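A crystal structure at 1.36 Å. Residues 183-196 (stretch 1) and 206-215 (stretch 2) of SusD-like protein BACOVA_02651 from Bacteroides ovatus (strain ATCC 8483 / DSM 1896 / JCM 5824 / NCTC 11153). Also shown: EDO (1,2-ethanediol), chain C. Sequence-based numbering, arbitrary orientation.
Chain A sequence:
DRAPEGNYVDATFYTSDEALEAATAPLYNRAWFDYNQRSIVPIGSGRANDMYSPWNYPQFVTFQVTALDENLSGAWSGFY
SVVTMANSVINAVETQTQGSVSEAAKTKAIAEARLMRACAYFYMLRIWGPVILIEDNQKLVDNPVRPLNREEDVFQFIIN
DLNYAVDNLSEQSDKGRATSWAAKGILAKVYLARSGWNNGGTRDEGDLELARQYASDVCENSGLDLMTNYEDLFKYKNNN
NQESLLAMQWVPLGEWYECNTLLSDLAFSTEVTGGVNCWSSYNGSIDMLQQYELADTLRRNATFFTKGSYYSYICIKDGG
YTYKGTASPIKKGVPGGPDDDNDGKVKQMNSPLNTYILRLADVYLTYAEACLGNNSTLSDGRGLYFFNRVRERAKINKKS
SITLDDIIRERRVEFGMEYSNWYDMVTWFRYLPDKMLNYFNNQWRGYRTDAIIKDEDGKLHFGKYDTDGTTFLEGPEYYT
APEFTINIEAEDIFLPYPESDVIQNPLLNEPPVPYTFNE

Stretch 1 183-196: AKGILAKVYLARSG
Stretch 2 206-215: GDLELARQYA

The contact between the two helices is anchored by a bidentate salt bridge. Arg194 NE donates to Asp207 OD2 at 2.9 Å (163° at the hydrogen) and Arg194 NH2 to Asp207 OD1 at 2.8 Å (180°), so the carboxylate meets the guanidinium edge near its plane. Arg194 reaches it from a CA-to-CB bond that points sideways, through a t, t, p side chain with chi4 at 173°; the CA-to-CB bond of Asp207 points toward the first helix, with chi1 m and chi2 at -8°. Farther out, one water joins the tyrosines, 2.8 Å from Tyr191 OH and 3.1 Å from Tyr214 OH.

Within the helices, Ser195 (chi1 p) turns its hydroxyl back to its own backbone, OG donating to Leu192 O at 2.7 Å, while its CB packs 3.6 Å from Asp207 CB. Arg212 NH2 forms a salt bridge with Glu209 OE1 at 2.7 Å, away from the interface.

Residues 183-194 and 206-215 are regular alpha helix, with phi near -63° and psi near -42° and N of each residue donating to O four residues earlier at 2.8 to 3.2 Å, for example Leu192 N to Ala188 O at 3.0 Å. At Gly196 phi/psi changes to -104/5°. The helices run nearly antiparallel, at 162° between their N-to-C directions, and their axes approach to 7.9 Å. This closeness is greatest in register at the alanines: Ala188 CA lies 4.2 Å from Ala211 CA, whereas Ser195 CA and Asp207 CA are 5.1 Å apart. Ala211 CB lies 3.5 Å from Ala188 O, and Ala188 CB lies 3.8 Å from Ala215 CB.

Beside this close pairing, the two tyrosines interdigitate as reciprocal knobs. Tyr191 (chi1 m, chi2 -59°) sits among Asp207, Leu210, Ala211 and Tyr214; Tyr214 (chi1 m, chi2 -76°) sits among Lys184, Leu187, Ala188 and Tyr191. Each ring receives a leucine over one face. Leu210 (m, t) places CB 3.9 Å from the Tyr191 ring centroid, 13° off the normal, and Leu187 (t, p) places CD2 3.7 Å from the Tyr214 centroid, 17° off the normal. The rings themselves touch obliquely, Tyr191 CE2 to Tyr214 CE2 at 3.9 Å. Lys184, extended as m, t, t, t, lays CG against the edge of the Tyr214 ring, 4.0 Å from its CD1, before its end leads away.

Leu192 (t, p) adds another apolar contact, its CD1 3.9 Å from CD2 of Leu208 (m, t). Leu208 points away at CA-to-CB, yet its end comes nearer. The contact buries 641 Å² between the two stretches, both sides summed.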

# COMPACT_ATOMS: atom_id res chain seq x y z
N ALA A 183 -0.48 -15.75 -0.79
CA ALA A 183 -1.27 -15.88 -2.02
C ALA A 183 -2.76 -15.95 -1.70
O ALA A 183 -3.57 -15.31 -2.37
CB ALA A 183 -0.83 -17.09 -2.83
N LYS A 184 -3.14 -16.71 -0.68
CA LYS A 184 -4.54 -16.80 -0.30
C LYS A 184 -5.07 -15.45 0.19
O LYS A 184 -6.21 -15.08 -0.10
CB LYS A 184 -4.73 -17.85 0.79
CG LYS A 184 -4.51 -19.28 0.36
CD LYS A 184 -4.64 -20.28 1.51
CE LYS A 184 -4.51 -21.71 0.99
NZ LYS A 184 -4.49 -22.71 2.11
N GLY A 185 -4.25 -14.71 0.94
CA GLY A 185 -4.65 -13.40 1.44
C GLY A 185 -4.89 -12.40 0.32
O GLY A 185 -5.89 -11.66 0.33
N ILE A 186 -3.98 -12.35 -0.65
CA ILE A 186 -4.18 -11.47 -1.80
C ILE A 186 -5.42 -11.90 -2.59
O ILE A 186 -6.22 -11.07 -3.00
CB ILE A 186 -2.94 -11.43 -2.74
CG1 ILE A 186 -1.69 -10.96 -1.98
CG2 ILE A 186 -3.19 -10.55 -3.96
CD1 ILE A 186 -1.62 -9.52 -1.69
N LEU A 187 -5.59 -13.21 -2.79
CA LEU A 187 -6.74 -13.70 -3.53
C LEU A 187 -8.07 -13.34 -2.86
O LEU A 187 -9.03 -12.96 -3.54
CB LEU A 187 -6.59 -15.21 -3.76
CG LEU A 187 -7.64 -15.88 -4.63
CD1 LEU A 187 -7.75 -15.21 -5.99
CD2 LEU A 187 -7.24 -17.34 -4.81
N ALA A 188 -8.10 -13.37 -1.53
CA ALA A 188 -9.28 -12.94 -0.80
C ALA A 188 -9.58 -11.47 -1.11
O ALA A 188 -10.75 -11.09 -1.34
CB ALA A 188 -9.11 -13.14 0.68
N LYS A 189 -8.54 -10.64 -1.11
CA LYS A 189 -8.69 -9.21 -1.41
C LYS A 189 -9.20 -8.99 -2.83
O LYS A 189 -10.01 -8.11 -3.09
CB LYS A 189 -7.37 -8.45 -1.20
CG LYS A 189 -6.92 -8.37 0.23
CD LYS A 189 -5.66 -7.55 0.37
CE LYS A 189 -5.86 -6.12 -0.07
NZ LYS A 189 -4.66 -5.29 0.31
N VAL A 190 -8.70 -9.80 -3.77
CA VAL A 190 -9.10 -9.69 -5.17
C VAL A 190 -10.58 -10.07 -5.36
O VAL A 190 -11.32 -9.35 -6.02
CB VAL A 190 -8.16 -10.53 -6.07
CG1 VAL A 190 -8.67 -10.57 -7.50
CG2 VAL A 190 -6.75 -9.96 -6.04
N TYR A 191 -11.00 -11.19 -4.78
CA TYR A 191 -12.41 -11.57 -4.87
C TYR A 191 -13.31 -10.53 -4.21
O TYR A 191 -14.37 -10.19 -4.76
CB TYR A 191 -12.64 -12.95 -4.25
CG TYR A 191 -12.33 -14.11 -5.17
CD1 TYR A 191 -12.99 -14.25 -6.39
CD2 TYR A 191 -11.39 -15.05 -4.83
CE1 TYR A 191 -12.73 -15.30 -7.24
CE2 TYR A 191 -11.13 -16.12 -5.68
CZ TYR A 191 -11.79 -16.22 -6.88
OH TYR A 191 -11.54 -17.29 -7.74
N LEU A 192 -12.92 -10.00 -3.06
CA LEU A 192 -13.71 -8.95 -2.43
C LEU A 192 -13.80 -7.73 -3.34
O LEU A 192 -14.89 -7.13 -3.51
CB LEU A 192 -13.17 -8.57 -1.05
CG LEU A 192 -13.93 -7.46 -0.31
CD1 LEU A 192 -15.40 -7.85 -0.05
CD2 LEU A 192 -13.21 -7.11 0.97
N ALA A 193 -12.67 -7.34 -3.94
CA ALA A 193 -12.66 -6.19 -4.84
C ALA A 193 -13.53 -6.42 -6.06
O ALA A 193 -14.20 -5.51 -6.53
CB ALA A 193 -11.21 -5.86 -5.27
N ARG A 194 -13.51 -7.64 -6.61
CA ARG A 194 -14.31 -7.93 -7.79
C ARG A 194 -15.82 -7.98 -7.47
O ARG A 194 -16.64 -7.64 -8.33
CB ARG A 194 -13.87 -9.24 -8.46
CG ARG A 194 -14.48 -9.39 -9.85
CD ARG A 194 -14.01 -10.62 -10.61
NE ARG A 194 -14.56 -11.84 -10.05
CZ ARG A 194 -14.41 -13.04 -10.61
NH1 ARG A 194 -13.73 -13.15 -11.74
NH2 ARG A 194 -14.95 -14.10 -10.02
N SER A 195 -16.16 -8.38 -6.25
CA SER A 195 -17.55 -8.69 -5.92
C SER A 195 -18.50 -7.55 -6.28
O SER A 195 -19.56 -7.80 -6.84
CB SER A 195 -17.70 -9.09 -4.45
OG SER A 195 -17.48 -7.99 -3.58
N GLY A 196 -18.12 -6.31 -5.98
CA GLY A 196 -18.98 -5.18 -6.25
C GLY A 196 -18.59 -4.34 -7.45
O GLY A 196 -19.19 -3.29 -7.71
N GLY A 206 -21.22 -15.02 -4.84
CA GLY A 206 -20.20 -16.01 -5.14
C GLY A 206 -18.81 -15.51 -4.80
O GLY A 206 -18.04 -16.21 -4.16
N ASP A 207 -18.50 -14.29 -5.23
CA ASP A 207 -17.21 -13.70 -4.92
C ASP A 207 -17.06 -13.44 -3.42
O ASP A 207 -15.97 -13.63 -2.88
CB ASP A 207 -16.98 -12.41 -5.71
CG ASP A 207 -16.64 -12.63 -7.19
OD1 ASP A 207 -16.42 -13.79 -7.63
OD2 ASP A 207 -16.57 -11.62 -7.91
N LEU A 208 -18.13 -13.02 -2.75
CA LEU A 208 -18.09 -12.85 -1.29
C LEU A 208 -17.75 -14.16 -0.60
O LEU A 208 -16.96 -14.21 0.34
CB LEU A 208 -19.40 -12.27 -0.76
CG LEU A 208 -19.68 -10.80 -1.06
CD1 LEU A 208 -21.10 -10.45 -0.63
CD2 LEU A 208 -18.67 -9.91 -0.34
N GLU A 209 -18.38 -15.23 -1.05
CA GLU A 209 -18.15 -16.53 -0.46
C GLU A 209 -16.69 -16.95 -0.64
O GLU A 209 -16.05 -17.42 0.29
CB GLU A 209 -19.10 -17.57 -1.06
CG GLU A 209 -18.88 -18.99 -0.57
CD GLU A 209 -19.03 -19.14 0.93
OE1 GLU A 209 -19.76 -18.32 1.54
OE2 GLU A 209 -18.43 -20.07 1.50
N LEU A 210 -16.16 -16.78 -1.85
CA LEU A 210 -14.76 -17.10 -2.09
C LEU A 210 -13.80 -16.23 -1.26
O LEU A 210 -12.84 -16.75 -0.70
CB LEU A 210 -14.45 -16.98 -3.59
CG LEU A 210 -15.06 -18.10 -4.44
CD1 LEU A 210 -15.08 -17.70 -5.92
CD2 LEU A 210 -14.30 -19.37 -4.25
N ALA A 211 -14.06 -14.94 -1.15
CA ALA A 211 -13.26 -14.06 -0.30
C ALA A 211 -13.26 -14.56 1.15
O ALA A 211 -12.23 -14.61 1.81
CB ALA A 211 -13.78 -12.64 -0.38
N ARG A 212 -14.44 -14.95 1.63
CA ARG A 212 -14.53 -15.49 2.99
C ARG A 212 -13.76 -16.79 3.15
O ARG A 212 -13.09 -17.01 4.15
CB ARG A 212 -15.99 -15.73 3.40
CG ARG A 212 -16.77 -14.46 3.69
CD ARG A 212 -18.09 -14.78 4.34
NE ARG A 212 -18.99 -15.55 3.49
CZ ARG A 212 -19.94 -15.02 2.71
NH1 ARG A 212 -20.11 -13.71 2.63
NH2 ARG A 212 -20.73 -15.82 2.00
N GLN A 213 -13.87 -17.67 2.16
CA GLN A 213 -13.17 -18.94 2.25
C GLN A 213 -11.65 -18.76 2.30
O GLN A 213 -10.99 -19.35 3.15
CB GLN A 213 -13.56 -19.83 1.07
CG GLN A 213 -14.96 -20.38 1.17
CD GLN A 213 -15.29 -21.28 0.00
OE1 GLN A 213 -15.96 -20.87 -0.94
NE2 GLN A 213 -14.80 -22.51 0.05
N TYR A 214 -11.10 -17.93 1.41
CA TYR A 214 -9.66 -17.71 1.42
C TYR A 214 -9.20 -16.93 2.66
O TYR A 214 -8.19 -17.28 3.27
CB TYR A 214 -9.20 -17.02 0.12
CG TYR A 214 -9.19 -17.98 -1.04
CD1 TYR A 214 -8.18 -18.92 -1.16
CD2 TYR A 214 -10.19 -17.98 -1.99
CE1 TYR A 214 -8.17 -19.82 -2.20
CE2 TYR A 214 -10.20 -18.89 -3.04
CZ TYR A 214 -9.18 -19.80 -3.14
OH TYR A 214 -9.19 -20.70 -4.20
N ALA A 215 -9.93 -15.88 3.03
CA ALA A 215 -9.50 -15.08 4.17
C ALA A 215 -9.64 -15.88 5.47
O ALA A 215 -8.76 -15.83 6.32
CB ALA A 215 -10.29 -13.78 4.25
C1 EDO C . -2.45 -6.33 -3.16
O1 EDO C . -3.10 -5.20 -2.59
C2 EDO C . -1.26 -5.90 -4.02
O2 EDO C . -1.68 -5.58 -5.35
O HOH W 1 -9.85 -19.28 -6.86